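Local coordinates for flagellar motor switch protein FliG (Thermotoga maritima, PDB 3AJC), which probably forms part of the switch complex at the base of the flagellar basal body, which interacts with chemotaxis proteins and contacts components that determine rotation direction, at residues K195-E198 with E199-K203; I205-I208 with R209-E212; R128-F132 with E133-K137; K183-L186 with E187-P191. All coordinates share one frame; numbering follows the deposited sequence.

Contact 1. Residues K195-E198 with E199-K203; sequences KDVE and EAQQK
Ala200, Gln201 and Gln202 each reach back four residues with the amide, to the carbonyls of Asp196, Val197 and Glu198, in an unbroken alpha-helical run; Gln201 N lies 3.0 Å from Val197 O, its N-H aimed at the oxygen at 162°. On this scaffold the side chains four apart fall on one flank. Val197 and Gln201 illustrate the principle: they lie side by side and point the same way, with Val197 CG1 4.1 Å from Gln201 NE2. The glutamine sets its CG beside its own backbone N (chi1 -67°) and runs extended beyond it, so CG passes 3.3 Å from Val197 O while the amide is carried clear of the backbone. There Gln201 NE2 gives hydrogen bonds to the carbonyls of Ala158 and Gly161, two acceptors that fix how the amide is turned. On another flank of the same turns, Asp196 OD1 and Glu199 OE1 stand 4.6 Å apart, like charges on a more exposed side, though the place of the Glu199 side chain is less sure. Buried Ala200, whose CB comes within 3.3 Å of Asp196 O, presents its methyl to helix 152-159, resting on Asp154, Leu157 and Ala158. Val197 packs on Val192 in the preceding loop and Gln201 on Phe132, so that this start of helix 194-213 is seated against its neighbours within the C-terminal domain of FliG.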
loop_
_atom_site.group_PDB
_atom_site.type_symbol
_atom_site.label_atom_id
_atom_site.label_comp_id
_atom_site.label_asym_id
_atom_site.label_seq_id
_atom_site.Cartn_x
_atom_site.Cartn_y
_atom_site.Cartn_z
ATOM N N LYS A 195 -11.436 11.065 -5.047
ATOM C CA LYS A 195 -10.034 10.831 -5.354
ATOM C C LYS A 195 -9.108 11.910 -4.788
ATOM O O LYS A 195 -7.912 11.672 -4.628
ATOM C CB LYS A 195 -9.820 10.683 -6.868
ATOM C CG LYS A 195 -9.897 11.974 -7.656
ATOM C CD LYS A 195 -11.294 12.582 -7.605
ATOM C CE LYS A 195 -12.359 11.640 -8.179
ATOM N NZ LYS A 195 -13.399 11.246 -7.176
ATOM N N ASP A 196 -9.649 13.088 -4.481
ATOM C CA ASP A 196 -8.826 14.159 -3.910
ATOM C C ASP A 196 -8.517 13.791 -2.464
ATOM O O ASP A 196 -7.415 14.026 -1.969
ATOM C CB ASP A 196 -9.562 15.505 -3.938
ATOM C CG ASP A 196 -9.893 15.965 -5.351
ATOM O OD1 ASP A 196 -8.991 15.961 -6.219
ATOM O OD2 ASP A 196 -11.059 16.340 -5.589
ATOM N N VAL A 197 -9.515 13.223 -1.792
ATOM C CA VAL A 197 -9.369 12.789 -0.412
ATOM C C VAL A 197 -8.284 11.719 -0.422
ATOM O O VAL A 197 -7.398 11.699 0.430
ATOM C CB VAL A 197 -10.694 12.204 0.105
ATOM C CG1 VAL A 197 -10.486 11.487 1.427
ATOM C CG2 VAL A 197 -11.705 13.319 0.267
ATOM N N GLU A 198 -8.347 10.860 -1.432
ATOM C CA GLU A 198 -7.393 9.775 -1.605
ATOM C C GLU A 198 -5.940 10.210 -1.801
ATOM O O GLU A 198 -5.045 9.676 -1.141
ATOM C CB GLU A 198 -7.824 8.888 -2.778
ATOM C CG GLU A 198 -8.814 7.809 -2.382
ATOM C CD GLU A 198 -8.179 6.754 -1.483
ATOM O OE1 GLU A 198 -8.919 5.890 -0.954
ATOM O OE2 GLU A 198 -6.934 6.785 -1.314
ATOM N N GLU A 199 -5.683 11.154 -2.705
ATOM C CA GLU A 199 -4.300 11.578 -2.902
ATOM C C GLU A 199 -3.801 12.406 -1.730
ATOM O O GLU A 199 -2.607 12.403 -1.428
ATOM C CB GLU A 199 -4.122 12.352 -4.213
ATOM C CG GLU A 199 -5.385 12.835 -4.868
ATOM C CD GLU A 199 -5.098 13.583 -6.153
ATOM O OE1 GLU A 199 -5.548 13.135 -7.231
ATOM O OE2 GLU A 199 -4.412 14.622 -6.077
ATOM N N ALA A 200 -4.716 13.111 -1.069
ATOM C CA ALA A 200 -4.344 13.907 0.093
ATOM C C ALA A 200 -3.798 12.937 1.143
ATOM O O ALA A 200 -2.717 13.155 1.700
ATOM C CB ALA A 200 -5.568 14.676 0.640
ATOM N N GLN A 201 -4.528 11.849 1.383
ATOM C CA GLN A 201 -4.095 10.845 2.356
ATOM C C GLN A 201 -2.783 10.201 1.887
ATOM O O GLN A 201 -1.855 9.988 2.679
ATOM C CB GLN A 201 -5.188 9.777 2.561
ATOM C CG GLN A 201 -6.463 10.314 3.234
ATOM C CD GLN A 201 -7.485 9.238 3.616
ATOM O OE1 GLN A 201 -7.441 8.102 3.131
ATOM N NE2 GLN A 201 -8.428 9.607 4.477
ATOM N N GLN A 202 -2.695 9.911 0.597
ATOM C CA GLN A 202 -1.481 9.313 0.051
ATOM C C GLN A 202 -0.278 10.238 0.295
ATOM O O GLN A 202 0.822 9.783 0.616
ATOM C CB GLN A 202 -1.641 9.095 -1.452
ATOM C CG GLN A 202 -0.415 8.505 -2.084
ATOM C CD GLN A 202 -0.338 7.005 -1.880
ATOM O OE1 GLN A 202 -0.635 6.488 -0.794
ATOM N NE2 GLN A 202 0.065 6.292 -2.930
ATOM N N LYS A 203 -0.506 11.540 0.122
ATOM C CA LYS A 203 0.524 12.556 0.316
ATOM C C LYS A 203 1.038 12.558 1.753
ATOM O O LYS A 203 2.235 12.692 2.000
ATOM C CB LYS A 203 -0.058 13.930 -0.005
ATOM C CG LYS A 203 0.616 14.663 -1.140
ATOM C CD LYS A 203 -0.370 15.608 -1.807
ATOM C CE LYS A 203 0.308 16.502 -2.827
ATOM N NZ LYS A 203 -0.698 17.302 -3.593
#

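Contact 2. Residues I205-I208 with R209-E212; sequences INII and RRLE
Asn206 and Arg209 lie side by side on the helix and point the same way, a pairing of residues three apart that can be set against the apolar flank of the same turns. The backbone supplies the frame: Arg209 N bonds to Ile205 O at 2.8 Å, in the carbonyl plane, and Arg210 N and Leu211 N bond to Asn206 O and Ile207 O. The last link, from Glu212 N to Ile208 O, is weak, as the helix is about to end. Among the polar side chains, Asn206 OD1 comes 3.3 Å from Arg209 NH1 and 3.4 Å from Arg209 NH2, the amide and guanidinium planes being 63° apart. Arg209 CG is swung away from its own N (chi1 -159°) and its chain bends at chi3, which returns the head toward the asparagine. A leucine here would lack that charged head, and Asn206 OD1 would probably be left without the two nitrogens beside it. Arg210 lays one guanidinium face toward Ile207 O, while its NH2 makes a long, weak ion pair with Glu149. The apolar part is carried by Ile207 and Leu211, which run alongside each other with CG2 of Ile207 4.1 Å from CD1 of Leu211. Ile208 and Leu211 are buried, facing Val146 of helix 140-147 and Ile217 near the chain end; Ile208 also meets Phe130, and Ile207 touches Val150 in a loop. The final turns of helix 194-213 are thus packed between helix 140-147 and the loops about it.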
loop_
_atom_site.group_PDB
_atom_site.type_symbol
_atom_site.label_atom_id
_atom_site.label_comp_id
_atom_site.label_asym_id
_atom_site.label_seq_id
_atom_site.Cartn_x
_atom_site.Cartn_y
_atom_site.Cartn_z
ATOM N N ILE A 205 0.810 10.033 3.826
ATOM C CA ILE A 205 1.453 8.745 4.019
ATOM C C ILE A 205 2.885 8.798 3.508
ATOM O O ILE A 205 3.793 8.261 4.138
ATOM C CB ILE A 205 0.691 7.627 3.275
ATOM C CG1 ILE A 205 -0.633 7.347 3.993
ATOM C CG2 ILE A 205 1.553 6.357 3.201
ATOM C CD1 ILE A 205 -1.534 6.380 3.272
ATOM N N ASN A 206 3.086 9.439 2.359
ATOM C CA ASN A 206 4.429 9.559 1.805
ATOM C C ASN A 206 5.315 10.346 2.770
ATOM O O ASN A 206 6.486 10.017 2.954
ATOM C CB ASN A 206 4.387 10.232 0.428
ATOM C CG ASN A 206 3.689 9.376 -0.612
ATOM O OD1 ASN A 206 3.713 8.154 -0.537
ATOM N ND2 ASN A 206 3.070 10.020 -1.596
ATOM N N ILE A 207 4.747 11.376 3.392
ATOM C CA ILE A 207 5.485 12.180 4.365
ATOM C C ILE A 207 5.950 11.264 5.503
ATOM O O ILE A 207 7.088 11.337 5.950
ATOM C CB ILE A 207 4.598 13.314 4.959
ATOM C CG1 ILE A 207 4.332 14.383 3.896
ATOM C CG2 ILE A 207 5.262 13.920 6.191
ATOM C CD1 ILE A 207 3.437 15.499 4.384
ATOM N N ILE A 208 5.054 10.400 5.963
ATOM C CA ILE A 208 5.359 9.463 7.039
ATOM C C ILE A 208 6.443 8.466 6.611
ATOM O O ILE A 208 7.396 8.207 7.350
ATOM C CB ILE A 208 4.074 8.713 7.462
ATOM C CG1 ILE A 208 3.121 9.702 8.151
ATOM C CG2 ILE A 208 4.410 7.527 8.376
ATOM C CD1 ILE A 208 1.705 9.175 8.368
ATOM N N ARG A 209 6.300 7.915 5.412
ATOM C CA ARG A 209 7.278 6.959 4.913
ATOM C C ARG A 209 8.672 7.592 4.839
ATOM O O ARG A 209 9.678 6.928 5.101
ATOM C CB ARG A 209 6.848 6.445 3.538
ATOM C CG ARG A 209 7.477 5.121 3.151
ATOM C CD ARG A 209 6.765 4.525 1.958
ATOM N NE ARG A 209 6.999 5.286 0.735
ATOM C CZ ARG A 209 6.060 5.560 -0.166
ATOM N NH1 ARG A 209 4.811 5.141 0.020
ATOM N NH2 ARG A 209 6.370 6.245 -1.259
ATOM N N ARG A 210 8.725 8.877 4.493
ATOM C CA ARG A 210 9.994 9.594 4.396
ATOM C C ARG A 210 10.569 9.950 5.765
ATOM O O ARG A 210 11.785 9.913 5.963
ATOM C CB ARG A 210 9.826 10.876 3.577
ATOM C CG ARG A 210 11.056 11.771 3.585
ATOM C CD ARG A 210 10.877 12.980 2.675
ATOM N NE ARG A 210 9.740 13.808 3.070
ATOM C CZ ARG A 210 9.689 14.535 4.183
ATOM N NH1 ARG A 210 10.716 14.545 5.026
ATOM N NH2 ARG A 210 8.606 15.254 4.452
ATOM N N LEU A 211 9.700 10.302 6.707
ATOM C CA LEU A 211 10.151 10.656 8.048
ATOM C C LEU A 211 10.631 9.453 8.846
ATOM O O LEU A 211 11.275 9.609 9.879
ATOM C CB LEU A 211 9.046 11.379 8.819
ATOM C CG LEU A 211 8.861 12.854 8.465
ATOM C CD1 LEU A 211 7.773 13.448 9.340
ATOM C CD2 LEU A 211 10.174 13.605 8.672
ATOM N N GLU A 212 10.319 8.251 8.374
ATOM C CA GLU A 212 10.765 7.061 9.076
ATOM C C GLU A 212 12.041 6.545 8.426
ATOM O O GLU A 212 12.852 5.874 9.067
ATOM C CB GLU A 212 9.680 5.986 9.075
ATOM C CG GLU A 212 9.268 5.487 7.718
ATOM C CD GLU A 212 8.179 4.445 7.823
ATOM O OE1 GLU A 212 8.367 3.486 8.599
ATOM O OE2 GLU A 212 7.141 4.578 7.138
#

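Contact 3. Residues R128-F132 with E133-K137; sequences RMFVF and EDILK
Phe130 and Asp134 meet because the phenylalanine swings CG across from its own backbone N (chi1 -163°), while the aspartate tucks CG in beside its N. The two side chains slide past each other in opposite directions, and Asp134 CB settles over one face of the Phe130 ring, 3.5 Å from the ring centroid and 16° off its normal: a CH-pi contact. The same torsion at Asp134 takes OD2 to Val131 N in a nearly straight bond (169°), modelled rather short at 2.5 Å, with the donor on the anti side and somewhat out of the carboxylate plane. Asp134 N answers with a 2.8 Å bond to Val131 O, from above the carbonyl plane, so both the N-H and the C=O of Val131 bond to Asp134. Ile135 N bonds in turn to Phe132 O, continuing the 3-10 turn. Ile135 touches both aromatics: its CG1 is 4.0 Å from Phe130 CE2, the chains crossing at about a right angle, and its CD1 is 3.5 Å from Phe132 CE1. An alanine in place of Phe130 would remove the ring, and Asp134 CB and Ile135 CG1 would probably lose the surface they rest on. This loop joins helices 119-128 and 140-147 in the FliG C-terminal domain, and its Phe130 and Ile135 lie against Ile208 of helix 194-213. Chemically, the Val131 amide, just ahead of the 3-10 turn, probably stabilises the negative charge of the Asp134 carboxylate, while the CB methylene of Asp134 is the ring's apolar partner.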
loop_
_atom_site.group_PDB
_atom_site.type_symbol
_atom_site.label_atom_id
_atom_site.label_comp_id
_atom_site.label_asym_id
_atom_site.label_seq_id
_atom_site.Cartn_x
_atom_site.Cartn_y
_atom_site.Cartn_z
ATOM N N ARG A 128 5.646 -0.169 3.382
ATOM C CA ARG A 128 4.767 0.255 2.300
ATOM C C ARG A 128 3.304 -0.098 2.584
ATOM O O ARG A 128 2.408 0.351 1.872
ATOM C CB ARG A 128 5.194 -0.384 0.978
ATOM C CG ARG A 128 6.326 0.336 0.288
ATOM C CD ARG A 128 5.924 1.765 -0.026
ATOM N NE ARG A 128 6.913 2.438 -0.859
ATOM C CZ ARG A 128 7.236 2.058 -2.091
ATOM N NH1 ARG A 128 6.648 1.003 -2.638
ATOM N NH2 ARG A 128 8.146 2.733 -2.778
ATOM N N MET A 129 3.076 -0.899 3.622
ATOM C CA MET A 129 1.722 -1.326 4.000
ATOM C C MET A 129 0.947 -0.298 4.833
ATOM O O MET A 129 -0.251 -0.448 5.065
ATOM C CB MET A 129 1.790 -2.647 4.778
ATOM C CG MET A 129 1.969 -3.881 3.899
ATOM S SD MET A 129 2.227 -5.374 4.877
ATOM C CE MET A 129 0.535 -5.667 5.530
ATOM N N PHE A 130 1.647 0.739 5.279
ATOM C CA PHE A 130 1.059 1.793 6.100
ATOM C C PHE A 130 -0.150 2.431 5.415
ATOM O O PHE A 130 -0.052 2.893 4.278
ATOM C CB PHE A 130 2.124 2.871 6.367
ATOM C CG PHE A 130 1.789 3.788 7.513
ATOM C CD1 PHE A 130 2.161 3.459 8.811
ATOM C CD2 PHE A 130 1.072 4.958 7.298
ATOM C CE1 PHE A 130 1.819 4.272 9.881
ATOM C CE2 PHE A 130 0.718 5.788 8.369
ATOM C CZ PHE A 130 1.096 5.444 9.662
ATOM N N VAL A 131 -1.298 2.427 6.084
ATOM C CA VAL A 131 -2.489 3.067 5.528
ATOM C C VAL A 131 -2.808 4.273 6.405
ATOM O O VAL A 131 -2.270 4.410 7.502
ATOM C CB VAL A 131 -3.729 2.129 5.488
ATOM C CG1 VAL A 131 -3.474 0.988 4.509
ATOM C CG2 VAL A 131 -4.063 1.617 6.886
ATOM N N PHE A 132 -3.690 5.139 5.931
ATOM C CA PHE A 132 -4.012 6.339 6.687
ATOM C C PHE A 132 -4.440 6.092 8.126
ATOM O O PHE A 132 -4.008 6.813 9.014
ATOM C CB PHE A 132 -5.076 7.166 5.964
ATOM C CG PHE A 132 -5.153 8.587 6.438
ATOM C CD1 PHE A 132 -4.077 9.457 6.247
ATOM C CD2 PHE A 132 -6.292 9.058 7.084
ATOM C CE1 PHE A 132 -4.141 10.791 6.699
ATOM C CE2 PHE A 132 -6.367 10.377 7.537
ATOM C CZ PHE A 132 -5.290 11.246 7.348
ATOM N N GLU A 133 -5.277 5.082 8.364
ATOM C CA GLU A 133 -5.725 4.789 9.724
ATOM C C GLU A 133 -4.570 4.315 10.599
ATOM O O GLU A 133 -4.669 4.363 11.819
ATOM C CB GLU A 133 -6.840 3.731 9.735
ATOM C CG GLU A 133 -8.209 4.196 9.237
ATOM C CD GLU A 133 -8.820 5.326 10.066
ATOM O OE1 GLU A 133 -8.737 5.287 11.311
ATOM O OE2 GLU A 133 -9.411 6.252 9.467
ATOM N N ASP A 134 -3.475 3.861 9.990
ATOM C CA ASP A 134 -2.327 3.415 10.779
ATOM C C ASP A 134 -1.746 4.558 11.625
ATOM O O ASP A 134 -0.981 4.320 12.565
ATOM C CB ASP A 134 -1.239 2.811 9.876
ATOM C CG ASP A 134 -1.594 1.396 9.386
ATOM O OD1 ASP A 134 -2.125 0.595 10.182
ATOM O OD2 ASP A 134 -1.328 1.079 8.209
ATOM N N ILE A 135 -2.115 5.798 11.297
ATOM C CA ILE A 135 -1.647 6.958 12.046
ATOM C C ILE A 135 -2.059 6.832 13.515
ATOM O O ILE A 135 -1.463 7.455 14.389
ATOM C CB ILE A 135 -2.209 8.274 11.446
ATOM C CG1 ILE A 135 -1.534 8.547 10.102
ATOM C CG2 ILE A 135 -1.957 9.454 12.401
ATOM C CD1 ILE A 135 -2.139 9.692 9.304
ATOM N N LEU A 136 -3.078 6.020 13.782
ATOM C CA LEU A 136 -3.532 5.792 15.156
ATOM C C LEU A 136 -2.471 4.985 15.914
ATOM O O LEU A 136 -2.445 4.975 17.145
ATOM C CB LEU A 136 -4.858 5.028 15.167
ATOM C CG LEU A 136 -6.115 5.761 14.692
ATOM C CD1 LEU A 136 -7.282 4.778 14.617
ATOM C CD2 LEU A 136 -6.437 6.911 15.641
ATOM N N LYS A 137 -1.594 4.316 15.172
ATOM C CA LYS A 137 -0.530 3.523 15.775
ATOM C C LYS A 137 0.615 4.410 16.256
ATOM O O LYS A 137 1.409 3.994 17.099
ATOM C CB LYS A 137 0.039 2.523 14.758
ATOM C CG LYS A 137 -0.285 1.060 15.032
ATOM C CD LYS A 137 -1.737 0.731 14.718
ATOM C CE LYS A 137 -2.168 -0.564 15.421
ATOM N NZ LYS A 137 -1.599 -0.655 16.812
#

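Contact 4. Residues K183-L186 with E187-P191; sequences KDEL and EYMGP
Asp184 and Tyr188 run side by side in the same direction, the carboxylate and ring planes 31° apart, with Asp184 OD2 4.0 Å from Tyr188 CE1. The ring also comes up to the helix backbone obliquely, its CD1 3.3 Å from Asp184 O. A second pair, Glu185 and Met189, is arranged differently: the two chains cross at a slant, and Glu185 OE1 lies 3.5 Å from the methyl carbon CE of Met189. The glutamate bends at chi2 to reach it; the same OE1 makes a long, weak ion pair with Arg153. Asp184 OD2 and Glu187 OE2, at 4.5 Å, place like charges close to one another on this exposed face. The backbone changes character here. Tyr188 N bonds to Asp184 O at 3.2 Å, but Met189 N turns to Leu186 O, three residues back, and Tyr188 is the first residue to leave helical angles. Gly190 follows with positive phi (91°), where a CB would be jammed against the preceding carbonyl oxygen. Helix 176-187 thus ends at the surface, its Glu185 and Leu186 packing on Ala156, and Met189 of the following loop on Leu157, of helix 152-159, before the chain loops toward helix 194-213.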
loop_
_atom_site.group_PDB
_atom_site.type_symbol
_atom_site.label_atom_id
_atom_site.label_comp_id
_atom_site.label_asym_id
_atom_site.label_seq_id
_atom_site.Cartn_x
_atom_site.Cartn_y
_atom_site.Cartn_z
ATOM N N LYS A 183 -10.073 24.439 10.678
ATOM C CA LYS A 183 -11.515 24.604 10.866
ATOM C C LYS A 183 -12.105 25.542 9.823
ATOM O O LYS A 183 -13.193 25.288 9.292
ATOM C CB LYS A 183 -11.823 25.118 12.271
ATOM C CG LYS A 183 -11.465 24.137 13.372
ATOM C CD LYS A 183 -11.811 24.712 14.742
ATOM C CE LYS A 183 -11.535 23.701 15.841
ATOM N NZ LYS A 183 -11.810 24.187 17.220
ATOM N N ASP A 184 -11.384 26.625 9.528
ATOM C CA ASP A 184 -11.832 27.584 8.524
ATOM C C ASP A 184 -11.970 26.922 7.165
ATOM O O ASP A 184 -12.968 27.123 6.468
ATOM C CB ASP A 184 -10.848 28.738 8.391
ATOM C CG ASP A 184 -11.296 29.963 9.139
ATOM O OD1 ASP A 184 -10.974 30.064 10.344
ATOM O OD2 ASP A 184 -11.984 30.813 8.520
ATOM N N GLU A 185 -10.956 26.146 6.788
ATOM C CA GLU A 185 -10.972 25.450 5.512
ATOM C C GLU A 185 -12.191 24.535 5.444
ATOM O O GLU A 185 -12.965 24.593 4.489
ATOM C CB GLU A 185 -9.684 24.642 5.339
ATOM C CG GLU A 185 -9.642 23.738 4.106
ATOM C CD GLU A 185 -9.672 24.500 2.791
ATOM O OE1 GLU A 185 -9.335 23.896 1.747
ATOM O OE2 GLU A 185 -10.035 25.694 2.791
ATOM N N LEU A 186 -12.366 23.701 6.464
ATOM C CA LEU A 186 -13.499 22.780 6.502
ATOM C C LEU A 186 -14.842 23.498 6.315
ATOM O O LEU A 186 -15.676 23.075 5.514
ATOM C CB LEU A 186 -13.493 22.008 7.822
ATOM C CG LEU A 186 -12.263 21.113 8.013
ATOM C CD1 LEU A 186 -12.173 20.625 9.447
ATOM C CD2 LEU A 186 -12.338 19.949 7.042
ATOM N N GLU A 187 -15.042 24.591 7.045
ATOM C CA GLU A 187 -16.280 25.360 6.957
ATOM C C GLU A 187 -16.619 25.844 5.550
ATOM O O GLU A 187 -17.781 25.810 5.147
ATOM C CB GLU A 187 -16.214 26.569 7.889
ATOM C CG GLU A 187 -16.274 26.215 9.362
ATOM C CD GLU A 187 -16.032 27.416 10.257
ATOM O OE1 GLU A 187 -16.196 27.284 11.490
ATOM O OE2 GLU A 187 -15.671 28.488 9.725
ATOM N N TYR A 188 -15.611 26.302 4.811
ATOM C CA TYR A 188 -15.841 26.804 3.460
ATOM C C TYR A 188 -15.303 25.887 2.377
ATOM O O TYR A 188 -15.018 26.333 1.264
ATOM C CB TYR A 188 -15.211 28.187 3.283
ATOM C CG TYR A 188 -15.675 29.208 4.288
ATOM C CD1 TYR A 188 -14.888 29.531 5.392
ATOM C CD2 TYR A 188 -16.903 29.848 4.142
ATOM C CE1 TYR A 188 -15.310 30.467 6.324
ATOM C CE2 TYR A 188 -17.337 30.786 5.070
ATOM C CZ TYR A 188 -16.536 31.092 6.157
ATOM O OH TYR A 188 -16.964 32.027 7.069
ATOM N N MET A 189 -15.155 24.608 2.697
ATOM C CA MET A 189 -14.650 23.661 1.719
ATOM C C MET A 189 -15.793 23.088 0.887
ATOM O O MET A 189 -15.857 23.312 -0.313
ATOM C CB MET A 189 -13.878 22.538 2.415
ATOM C CG MET A 189 -13.368 21.465 1.477
ATOM S SD MET A 189 -12.196 20.384 2.306
ATOM C CE MET A 189 -10.754 20.715 1.383
ATOM N N GLY A 190 -16.703 22.363 1.527
ATOM C CA GLY A 190 -17.813 21.787 0.789
ATOM C C GLY A 190 -17.501 20.391 0.273
ATOM O O GLY A 190 -16.470 19.819 0.630
ATOM N N PRO A 191 -18.374 19.809 -0.566
ATOM C CA PRO A 191 -18.147 18.464 -1.106
ATOM C C PRO A 191 -16.928 18.408 -2.020
ATOM O O PRO A 191 -16.617 19.373 -2.721
ATOM C CB PRO A 191 -19.449 18.165 -1.853
ATOM C CG PRO A 191 -20.466 18.983 -1.103
ATOM C CD PRO A 191 -19.722 20.285 -0.919
#

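How the contacts relate
All four contacts are short-range and lie within the C-terminal family region of FliG, in the chain order 3, 4, 1, 2. Contacts 1 and 2 are successive portions of helix 194-213, their centres about 14 Å apart, and contact 3, the loop between helices 119-128 and 140-147, packs against both. Its centre is about 11 Å from that of contact 2 and about 14 Å from that of contact 1. Contact 4, where helix 176-187 ends, adjoins contact 1 in sequence, with centres about 16 Å apart, but is about 26 Å from contact 2. Helix 194-213 thus packs against the loop of contact 3, while contact 4 reaches it through the chain and rests on helix 152-159.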